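Local structure of alpha-ketoglutarate-dependent non-heme iron oxygenase EasH (Aspergillus japonicus, 5M0T) at residues S118-E123 against G224-M229; G99-L104 against S151-L156; Y112-S117 against P236-V241; R170-S175 against D189-A194. The protein acts as an alpha-ketoglutarate-dependent non-heme iron oxygenase in cycloclavine biosynthesis, a branch of ergot alkaloid metabolism. All blocks are in the same frame, centred on the assembly; numbering follows the deposited sequence.

How the contacts relate
From the N terminus, helix segment 99-104 opens contact 2. Strand 112-122 then opens contact 3 with residues 112-117 and contact 1 with residues 118-123. Residues 151-156 close contact 2, which therefore crosses contacts 1 and 3. Contact 4 opens and closes next, joining 170-175 to 189-194 in a short loop of its own. Residues 224-229 close contact 1 and 236-241 close contact 3, so contact 4 lies within contact 1, and contact 1 within contact 3. Contacts 1, 2 and 3 meet on the large sheet, where strand 222-231 runs between 112-122 and 152-158. Contact 4 belongs to the small three-stranded sheet.

Contact 1: residues S118-E123 against G224-M229. With AKG (2-oxoglutaric acid), chain D.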
# COMPACT_ATOMS: atom_id res chain seq x y z
N SER A 118 0.71 -4.53 17.60
CA SER A 118 0.89 -3.77 18.82
C SER A 118 0.72 -4.66 20.02
O SER A 118 0.07 -5.70 19.93
CB SER A 118 -0.13 -2.62 18.91
OG SER A 118 -0.22 -1.90 17.68
N VAL A 119 1.31 -4.25 21.12
CA VAL A 119 0.90 -4.72 22.43
C VAL A 119 0.02 -3.62 23.01
O VAL A 119 0.45 -2.46 23.05
CB VAL A 119 2.12 -4.99 23.32
CG1 VAL A 119 1.70 -5.46 24.71
CG2 VAL A 119 3.03 -6.01 22.62
N LEU A 120 -1.19 -3.97 23.43
CA LEU A 120 -2.16 -3.01 23.97
C LEU A 120 -2.57 -3.39 25.39
O LEU A 120 -3.30 -4.35 25.59
CB LEU A 120 -3.39 -2.92 23.06
CG LEU A 120 -3.22 -2.44 21.60
CD1 LEU A 120 -4.58 -2.37 20.92
CD2 LEU A 120 -2.51 -1.09 21.47
N GLU A 121 -2.10 -2.61 26.37
CA GLU A 121 -2.37 -2.85 27.78
C GLU A 121 -3.40 -1.82 28.32
O GLU A 121 -3.16 -0.60 28.27
CB GLU A 121 -1.05 -2.78 28.56
CG GLU A 121 -0.91 -3.77 29.71
CD GLU A 121 0.49 -3.83 30.29
OE1 GLU A 121 0.88 -2.85 30.97
OE2 GLU A 121 1.21 -4.84 30.07
N THR A 122 -4.54 -2.29 28.81
CA THR A 122 -5.58 -1.41 29.36
C THR A 122 -5.49 -1.43 30.88
O THR A 122 -5.43 -2.49 31.49
CB THR A 122 -7.00 -1.81 28.91
OG1 THR A 122 -7.32 -3.12 29.38
CG2 THR A 122 -7.10 -1.82 27.39
N GLU A 123 -5.46 -0.25 31.48
CA GLU A 123 -5.34 -0.11 32.93
C GLU A 123 -6.71 -0.25 33.62
O GLU A 123 -7.74 -0.19 32.96
CB GLU A 123 -4.70 1.24 33.26
CG GLU A 123 -3.30 1.41 32.67
CD GLU A 123 -2.70 2.79 32.92
OE1 GLU A 123 -3.47 3.75 33.15
OE2 GLU A 123 -1.45 2.90 32.92
N GLY A 224 -3.25 -7.28 25.65
CA GLY A 224 -3.57 -7.94 24.38
C GLY A 224 -2.49 -7.72 23.35
O GLY A 224 -1.66 -6.82 23.51
N PHE A 225 -2.52 -8.51 22.28
CA PHE A 225 -1.48 -8.49 21.25
C PHE A 225 -2.12 -8.61 19.87
O PHE A 225 -2.19 -9.71 19.32
CB PHE A 225 -0.50 -9.63 21.55
CG PHE A 225 0.55 -9.87 20.50
CD1 PHE A 225 1.07 -8.85 19.72
CD2 PHE A 225 1.07 -11.14 20.34
CE1 PHE A 225 2.04 -9.10 18.77
CE2 PHE A 225 2.03 -11.40 19.39
CZ PHE A 225 2.52 -10.38 18.61
N PRO A 226 -2.64 -7.49 19.32
CA PRO A 226 -3.14 -7.50 17.95
C PRO A 226 -2.02 -7.64 16.94
O PRO A 226 -1.03 -6.93 17.03
CB PRO A 226 -3.82 -6.13 17.80
CG PRO A 226 -3.21 -5.29 18.87
CD PRO A 226 -3.05 -6.25 20.01
N LEU A 227 -2.19 -8.55 15.99
CA LEU A 227 -1.25 -8.70 14.91
C LEU A 227 -2.10 -8.74 13.65
O LEU A 227 -2.86 -9.70 13.43
CB LEU A 227 -0.45 -9.99 15.12
CG LEU A 227 0.70 -10.35 14.18
CD1 LEU A 227 1.43 -11.56 14.76
CD2 LEU A 227 0.22 -10.66 12.77
N ILE A 228 -1.98 -7.70 12.83
CA ILE A 228 -2.88 -7.54 11.69
C ILE A 228 -2.14 -7.75 10.38
O ILE A 228 -1.22 -7.01 10.04
CB ILE A 228 -3.60 -6.18 11.72
CG1 ILE A 228 -4.10 -5.88 13.14
CG2 ILE A 228 -4.74 -6.16 10.73
CD1 ILE A 228 -4.82 -4.55 13.30
N MET A 229 -2.55 -8.79 9.65
CA MET A 229 -2.07 -9.04 8.28
C MET A 229 -3.03 -8.40 7.30
O MET A 229 -4.23 -8.29 7.56
CB MET A 229 -1.95 -10.54 8.00
CG MET A 229 -1.10 -11.29 9.01
SD MET A 229 0.56 -10.64 9.18
CE MET A 229 1.25 -10.98 7.57
C1 AKG D . -8.14 -1.73 17.64
O1 AKG D . -8.38 -1.61 16.44
O2 AKG D . -7.39 -0.91 18.34
C2 AKG D . -8.69 -2.89 18.49
O5 AKG D . -9.69 -3.46 18.09
C3 AKG D . -7.99 -3.33 19.75
C4 AKG D . -8.77 -4.38 20.51
C5 AKG D . -8.12 -4.83 21.80
O3 AKG D . -6.89 -4.43 22.00
O4 AKG D . -8.72 -5.52 22.59
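Leu-120 and Gly-224 form a hydrogen-bonded antiparallel pair in the large sheet of the cupin-type double-stranded beta-helix. Leu-120 N gives to Gly-224 O at 2.9 Å. Gly-224 N returns a nearly straight bond to Leu-120 O, also 2.9 Å. Further along, Ser-118 N donates to Pro-226 O at 3.0 Å. The short strand axes run at 147° to each other, antiparallel with a twist.

The side chain of Leu-120 leaves the sheet on the face where 2-oxoglutarate is bound. Its CB is 4.0 Å from AKG O3. Its CG is anti to the carbonyl carbon (chi1 -62°) and comes 3.9 Å from Pro-226 CG. The tip, CD1, touches that same Pro-226 CG at 3.8 Å. CD1 also meets the ligand, 3.3 Å from AKG O3. The leucine and proline side chains cross at about a right angle. Leu-120 thus touches one carboxylate of the cosubstrate, while Pro-226 packs against Leu-120 without reaching the ligand. The ligand is also hydrogen-bonded to Arg-222, Thr-169 and Gln-129.

Phe-225 is stacked on Phe-48. Its ring edge faces the Ser-118 backbone, with CD1 3.3 Å from Ser-118 O and the oxygen in the ring plane.

Contact 2: residues G99-L104 against S151-L156. With AKG (2-oxoglutaric acid), chain D.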
# COMPACT_ATOMS: atom_id res chain seq x y z
N GLY A 99 -1.15 -20.14 6.60
CA GLY A 99 -2.24 -20.92 5.99
C GLY A 99 -3.54 -20.13 5.91
O GLY A 99 -4.22 -20.15 4.89
N LEU A 100 -3.88 -19.44 7.00
CA LEU A 100 -5.09 -18.63 7.07
C LEU A 100 -5.03 -17.40 6.17
O LEU A 100 -6.02 -17.07 5.50
CB LEU A 100 -5.37 -18.20 8.52
CG LEU A 100 -5.78 -19.34 9.45
CD1 LEU A 100 -5.57 -18.97 10.91
CD2 LEU A 100 -7.21 -19.74 9.22
N CYS A 101 -3.88 -16.73 6.13
CA CYS A 101 -3.68 -15.58 5.24
C CYS A 101 -3.78 -15.98 3.76
O CYS A 101 -4.39 -15.26 2.97
CB CYS A 101 -2.36 -14.88 5.53
SG CYS A 101 -2.31 -14.05 7.15
N LYS A 102 -3.17 -17.12 3.38
CA LYS A 102 -3.27 -17.60 2.01
C LYS A 102 -4.71 -17.84 1.59
O LYS A 102 -5.08 -17.52 0.48
CB LYS A 102 -2.47 -18.89 1.81
CG LYS A 102 -0.97 -18.68 1.69
CD LYS A 102 -0.24 -19.99 1.47
CE LYS A 102 1.24 -19.87 1.80
NZ LYS A 102 1.78 -21.23 2.06
N ARG A 103 -5.52 -18.38 2.49
CA ARG A 103 -6.93 -18.62 2.21
C ARG A 103 -7.76 -17.34 2.16
O ARG A 103 -8.62 -17.22 1.31
CB ARG A 103 -7.53 -19.58 3.23
CG ARG A 103 -7.18 -21.02 2.96
CD ARG A 103 -7.68 -21.93 4.06
NE ARG A 103 -6.75 -23.03 4.26
CZ ARG A 103 -6.61 -24.06 3.42
NH1 ARG A 103 -7.37 -24.19 2.33
NH2 ARG A 103 -5.70 -24.99 3.70
N LEU A 104 -7.53 -16.41 3.07
CA LEU A 104 -8.30 -15.16 3.08
C LEU A 104 -7.95 -14.27 1.88
O LEU A 104 -8.84 -13.80 1.17
CB LEU A 104 -8.11 -14.39 4.38
CG LEU A 104 -9.12 -13.25 4.61
CD1 LEU A 104 -10.52 -13.80 4.87
CD2 LEU A 104 -8.65 -12.37 5.77
N SER A 151 -9.45 -7.46 3.33
CA SER A 151 -8.27 -6.60 3.39
C SER A 151 -7.39 -6.86 4.60
O SER A 151 -6.19 -6.70 4.52
CB SER A 151 -8.70 -5.13 3.42
OG SER A 151 -9.55 -4.89 4.52
N MET A 152 -7.99 -7.24 5.72
CA MET A 152 -7.26 -7.41 6.96
C MET A 152 -7.66 -8.68 7.69
O MET A 152 -8.79 -9.15 7.57
CB MET A 152 -7.53 -6.23 7.87
CG MET A 152 -7.08 -4.91 7.31
SD MET A 152 -7.51 -3.58 8.43
CE MET A 152 -6.43 -2.27 7.85
N LEU A 153 -6.71 -9.22 8.44
CA LEU A 153 -6.94 -10.36 9.31
C LEU A 153 -6.19 -10.09 10.61
O LEU A 153 -4.96 -9.97 10.59
CB LEU A 153 -6.40 -11.65 8.67
CG LEU A 153 -6.71 -12.95 9.40
CD1 LEU A 153 -8.19 -13.06 9.79
CD2 LEU A 153 -6.29 -14.13 8.52
N ASN A 154 -6.93 -10.01 11.72
CA ASN A 154 -6.36 -9.70 13.05
C ASN A 154 -6.23 -10.93 13.93
O ASN A 154 -7.23 -11.51 14.33
CB ASN A 154 -7.22 -8.65 13.77
CG ASN A 154 -6.51 -8.03 14.97
OD1 ASN A 154 -5.65 -8.65 15.61
ND2 ASN A 154 -6.85 -6.78 15.26
N PHE A 155 -5.00 -11.31 14.25
CA PHE A 155 -4.73 -12.35 15.23
C PHE A 155 -4.49 -11.64 16.54
O PHE A 155 -3.40 -11.13 16.75
CB PHE A 155 -3.47 -13.15 14.86
CG PHE A 155 -3.59 -13.91 13.56
CD1 PHE A 155 -3.42 -13.26 12.34
CD2 PHE A 155 -3.78 -15.29 13.56
CE1 PHE A 155 -3.50 -13.96 11.15
CE2 PHE A 155 -3.86 -16.00 12.36
CZ PHE A 155 -3.72 -15.34 11.16
N LEU A 156 -5.49 -11.60 17.42
CA LEU A 156 -5.37 -10.85 18.66
C LEU A 156 -5.14 -11.80 19.82
O LEU A 156 -6.08 -12.43 20.31
CB LEU A 156 -6.60 -9.95 18.88
CG LEU A 156 -6.38 -8.80 19.90
CD1 LEU A 156 -7.43 -7.70 19.75
CD2 LEU A 156 -6.35 -9.28 21.34
C1 AKG D . -8.14 -1.73 17.64
O1 AKG D . -8.38 -1.61 16.44
O2 AKG D . -7.39 -0.91 18.34
C2 AKG D . -8.69 -2.89 18.49
O5 AKG D . -9.69 -3.46 18.09
C3 AKG D . -7.99 -3.33 19.75
C4 AKG D . -8.77 -4.38 20.51
C5 AKG D . -8.12 -4.83 21.80
O3 AKG D . -6.89 -4.43 22.00
O4 AKG D . -8.72 -5.52 22.59
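In Leu-100 and Phe-155, which touch across the contact, chi1 (-68° and -64°) puts each CG beside its own backbone N, anti to the carbonyl carbon. Leu-100 CD1 touches Phe-155 CE2 at 3.7 Å, near the plane of the ring. Cys-101 SG also comes to the ring edge, 4.2 Å from Phe-155 CE1. The sulfur lies 79° off the ring normal, so this is a sulfur-aromatic contact made at the edge.

One turn on, Leu-104 packs on Leu-153. Its CD2 branch does the touching, 3.7 Å from Leu-153 CB. The same methyl lies 3.7 Å from the backbone oxygen Met-152 O. Leu-153 CD2 reaches back to Leu-100 CB at 4.2 Å.

Helix 95-105 here covers the outer face of strand 152-158, part of the large sheet of the double-stranded beta-helix. The short axes run roughly antiparallel, 9.7 Å apart at closest approach. Phe-39 meets the Phe-155 ring from outside the two segments.

Asn-154 and Leu-156, which alternate with Leu-153 and Phe-155, reach the iron and 2-oxoglutarate site instead of the helix. Asn-154 ND2 makes a weak hydrogen bond to Glu-134, a ligand of the iron. Leu-156 CD1 packs on the 2-oxoglutarate chain, 3.6 Å from AKG C5.

Contact 3: residues Y112-S117 against P236-V241; sequences YWLTTS and PVEASV
Thr-115 bonds to the 236-241 loop from within a classic beta bulge, in which Thr-115 and Thr-116 both face Ile-228 of the neighbouring strand. Two oxygens of Thr-115 take part. Its OG1 is anti to the backbone N (chi1 -180°) and accepts from Val-237 N at 2.8 Å, with an N-H...O angle of 165°. Its carbonyl O accepts from Glu-238 N, also at 2.8 Å.

Pro-236 lies against Trp-113. Its CG sits over one face of the indole, offset toward the rim, and is 3.6 Å from Trp-113 CE2. The two side chains cross at about a right angle.

Glu-238 extends beyond CG to the next residues of strand 112-122. Its OE2 accepts from Thr-116 OG1 at 2.9 Å and from Ser-117 N at 2.9 Å. Both donors come from the same face of the carboxylate, well above its plane. Ser-79 N adds a weak bond to OE2. A water donates to Glu-238 OE1 at 2.6 Å and to Ser-117 O at 2.8 Å.

The loop also belongs to the dimer interface. Val-237 O accepts from Thr-273 OG1 of the second subunit, and Leu-276 of that subunit packs on Thr-116 and Val-237. Glu-238 OE2 also lies 3.0 Å from Ser-117 O, another acceptor. The donors would stabilise a charge on Glu-238, but the nearby carbonyl would oppose it, so its charge state stays uncertain.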
# COMPACT_ATOMS: atom_id res chain seq x y z
N TYR A 112 0.11 -11.04 0.74
CA TYR A 112 -0.27 -10.33 1.94
C TYR A 112 1.01 -9.99 2.70
O TYR A 112 2.08 -10.52 2.39
CB TYR A 112 -1.16 -11.20 2.83
CG TYR A 112 -0.56 -12.56 3.09
CD1 TYR A 112 -0.71 -13.60 2.17
CD2 TYR A 112 0.22 -12.80 4.22
CE1 TYR A 112 -0.12 -14.82 2.37
CE2 TYR A 112 0.80 -14.03 4.43
CZ TYR A 112 0.62 -15.05 3.51
OH TYR A 112 1.20 -16.29 3.69
N TRP A 113 0.87 -9.10 3.67
CA TRP A 113 1.98 -8.73 4.56
C TRP A 113 1.47 -8.02 5.82
O TRP A 113 0.28 -7.78 5.96
CB TRP A 113 3.03 -7.89 3.81
CG TRP A 113 2.55 -6.62 3.14
CD1 TRP A 113 1.31 -6.01 3.24
CD2 TRP A 113 3.34 -5.75 2.32
NE1 TRP A 113 1.28 -4.87 2.49
CE2 TRP A 113 2.51 -4.68 1.92
CE3 TRP A 113 4.67 -5.78 1.90
CZ2 TRP A 113 2.98 -3.65 1.10
CZ3 TRP A 113 5.13 -4.76 1.08
CH2 TRP A 113 4.28 -3.71 0.69
N LEU A 114 2.37 -7.72 6.75
CA LEU A 114 2.01 -7.08 8.00
C LEU A 114 1.64 -5.62 7.76
O LEU A 114 2.35 -4.91 7.08
CB LEU A 114 3.18 -7.16 8.99
CG LEU A 114 2.97 -6.60 10.39
CD1 LEU A 114 2.03 -7.47 11.21
CD2 LEU A 114 4.31 -6.44 11.10
N THR A 115 0.50 -5.20 8.30
CA THR A 115 0.15 -3.77 8.29
C THR A 115 0.49 -3.13 9.65
O THR A 115 1.13 -2.06 9.69
CB THR A 115 -1.29 -3.49 7.82
OG1 THR A 115 -1.52 -2.08 7.84
CG2 THR A 115 -2.35 -4.17 8.67
N THR A 116 0.12 -3.78 10.74
CA THR A 116 0.42 -3.28 12.08
C THR A 116 0.36 -4.39 13.11
O THR A 116 -0.41 -5.33 12.98
CB THR A 116 -0.52 -2.10 12.50
OG1 THR A 116 -0.23 -1.67 13.84
CG2 THR A 116 -2.00 -2.47 12.41
N SER A 117 1.18 -4.27 14.14
CA SER A 117 1.09 -5.13 15.29
C SER A 117 1.44 -4.31 16.51
O SER A 117 2.36 -3.49 16.46
CB SER A 117 2.06 -6.32 15.17
OG SER A 117 1.73 -7.31 16.12
N PRO A 236 0.86 -0.60 4.16
CA PRO A 236 0.91 -0.88 5.59
C PRO A 236 0.79 0.36 6.49
O PRO A 236 1.29 1.44 6.16
CB PRO A 236 2.30 -1.50 5.77
CG PRO A 236 2.62 -2.11 4.45
CD PRO A 236 2.03 -1.16 3.45
N VAL A 237 0.15 0.20 7.64
CA VAL A 237 0.12 1.24 8.66
C VAL A 237 1.53 1.51 9.22
O VAL A 237 1.88 2.67 9.48
CB VAL A 237 -0.88 0.90 9.78
CG1 VAL A 237 -0.74 1.85 10.96
CG2 VAL A 237 -2.31 0.94 9.23
N GLU A 238 2.33 0.46 9.38
CA GLU A 238 3.70 0.57 9.89
C GLU A 238 4.73 0.53 8.77
O GLU A 238 4.73 -0.40 7.97
CB GLU A 238 3.99 -0.56 10.86
CG GLU A 238 3.20 -0.44 12.15
CD GLU A 238 3.37 -1.64 13.06
OE1 GLU A 238 4.23 -2.51 12.77
OE2 GLU A 238 2.62 -1.73 14.06
N ALA A 239 5.59 1.54 8.73
CA ALA A 239 6.56 1.72 7.65
C ALA A 239 7.74 0.77 7.79
O ALA A 239 8.33 0.66 8.85
CB ALA A 239 7.07 3.16 7.61
N SER A 240 8.08 0.11 6.69
CA SER A 240 9.21 -0.82 6.66
C SER A 240 10.57 -0.11 6.60
O SER A 240 11.58 -0.71 6.97
CB SER A 240 9.06 -1.78 5.48
OG SER A 240 9.01 -1.07 4.26
N VAL A 241 10.59 1.16 6.18
CA VAL A 241 11.82 1.97 6.24
C VAL A 241 12.33 2.28 7.65
O VAL A 241 13.44 2.74 7.79
CB VAL A 241 11.70 3.33 5.50
CG1 VAL A 241 11.38 3.12 4.03
CG2 VAL A 241 10.68 4.25 6.16
O HOH W 1 4.52 -4.17 14.73

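Contact 4: residues R170-S175 against D189-A194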
# COMPACT_ATOMS: atom_id res chain seq x y z
N ARG A 170 -14.37 -7.43 22.63
CA ARG A 170 -15.77 -7.75 22.38
C ARG A 170 -16.01 -7.85 20.89
O ARG A 170 -15.45 -7.09 20.15
CB ARG A 170 -16.67 -6.71 23.04
CG ARG A 170 -16.42 -6.63 24.54
CD ARG A 170 -17.55 -5.96 25.31
NE ARG A 170 -17.71 -6.63 26.61
CZ ARG A 170 -18.82 -7.20 27.08
NH1 ARG A 170 -19.96 -7.21 26.40
NH2 ARG A 170 -18.80 -7.76 28.29
N VAL A 171 -16.81 -8.82 20.46
CA VAL A 171 -16.98 -9.12 19.04
C VAL A 171 -18.43 -9.45 18.76
O VAL A 171 -19.12 -9.96 19.62
CB VAL A 171 -16.08 -10.29 18.56
CG1 VAL A 171 -14.60 -10.00 18.84
CG2 VAL A 171 -16.48 -11.61 19.22
N LEU A 172 -18.90 -9.13 17.56
CA LEU A 172 -20.23 -9.51 17.10
C LEU A 172 -20.07 -10.51 15.95
O LEU A 172 -19.86 -10.11 14.81
CB LEU A 172 -21.02 -8.28 16.64
CG LEU A 172 -21.57 -7.39 17.76
CD1 LEU A 172 -22.20 -6.12 17.19
CD2 LEU A 172 -22.61 -8.12 18.61
N PRO A 173 -20.16 -11.82 16.26
CA PRO A 173 -20.15 -12.85 15.22
C PRO A 173 -21.27 -12.62 14.21
O PRO A 173 -22.40 -12.32 14.62
CB PRO A 173 -20.39 -14.14 16.00
CG PRO A 173 -19.91 -13.86 17.36
CD PRO A 173 -20.20 -12.41 17.61
N GLY A 174 -20.96 -12.71 12.93
CA GLY A 174 -21.96 -12.50 11.87
C GLY A 174 -21.99 -11.09 11.30
O GLY A 174 -22.60 -10.88 10.25
N SER A 175 -21.34 -10.12 11.97
CA SER A 175 -21.37 -8.71 11.52
C SER A 175 -20.64 -8.46 10.20
O SER A 175 -20.96 -7.52 9.47
CB SER A 175 -20.89 -7.75 12.62
OG SER A 175 -19.60 -8.06 13.11
N ASP A 189 -21.42 -3.19 25.02
CA ASP A 189 -21.89 -4.16 26.02
C ASP A 189 -22.92 -5.19 25.51
O ASP A 189 -23.25 -6.12 26.24
CB ASP A 189 -22.33 -3.48 27.33
CG ASP A 189 -23.52 -2.51 27.17
OD1 ASP A 189 -24.45 -2.76 26.36
OD2 ASP A 189 -23.52 -1.51 27.91
N THR A 190 -23.44 -5.02 24.29
CA THR A 190 -24.24 -6.07 23.66
C THR A 190 -23.37 -7.14 22.97
O THR A 190 -23.87 -8.20 22.61
CB THR A 190 -25.21 -5.53 22.58
OG1 THR A 190 -24.48 -5.05 21.45
CG2 THR A 190 -26.12 -4.42 23.14
N ALA A 191 -22.08 -6.85 22.77
CA ALA A 191 -21.16 -7.77 22.09
C ALA A 191 -20.57 -8.81 23.04
O ALA A 191 -20.64 -8.66 24.26
CB ALA A 191 -20.06 -7.00 21.37
N ILE A 192 -19.99 -9.86 22.48
CA ILE A 192 -19.53 -11.01 23.24
C ILE A 192 -18.04 -10.83 23.57
O ILE A 192 -17.23 -10.65 22.66
CB ILE A 192 -19.71 -12.33 22.45
CG1 ILE A 192 -21.19 -12.52 22.07
CG2 ILE A 192 -19.21 -13.52 23.28
CD1 ILE A 192 -21.42 -13.54 20.99
N PRO A 193 -17.67 -10.88 24.85
CA PRO A 193 -16.25 -10.77 25.16
C PRO A 193 -15.51 -12.08 24.85
O PRO A 193 -16.05 -13.16 25.08
CB PRO A 193 -16.24 -10.46 26.66
CG PRO A 193 -17.49 -11.06 27.19
CD PRO A 193 -18.50 -11.04 26.06
N ALA A 194 -14.30 -11.98 24.32
CA ALA A 194 -13.51 -13.18 23.99
C ALA A 194 -12.74 -13.59 25.24
O ALA A 194 -11.59 -13.21 25.48
CB ALA A 194 -12.57 -12.91 22.82
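Val-171 and Ile-192 form a hydrogen-bonded antiparallel pair. Val-171 N donates to Ile-192 O at 2.9 Å, and Ile-192 N to Val-171 O at 3.0 Å. Next to them, Arg-170 and Pro-193 are a non-hydrogen-bonded pair. Their side chains lie side by side and point the same way. The arginine chain bends at chi3 (144°), which sets NE. Pro-193 CG and CD lie over one face of the guanidinium, CD offset toward its rim, CG 3.7 Å from Arg-170 NH2. Arg-170 NH1 is 2.7 Å from Ala-191 O, but the angle is too poor for a hydrogen bond.

Leu-172 CD2 packs on Ala-191 CB at 3.9 Å. Pro-173 CD meets Ile-192 CD1 at 3.8 Å.

Strand 170-171 is the middle strand of the small antiparallel sheet of this cupin-clan fold. Its other neighbour, strand 210-211, begins with the iron ligand His-210. Backbone bonds from Arg-170 to Gly-211 and from Leu-172 to Leu-209 hold the two together.

The chain then reverses in a type II turn from Leu-172 to Ser-175. Gly-174 takes its third position with a positive phi (96°). Ser-175 OG donates to Leu-172 O at 2.7 Å, in the carbonyl plane, and is itself bonded to Leu-209 N.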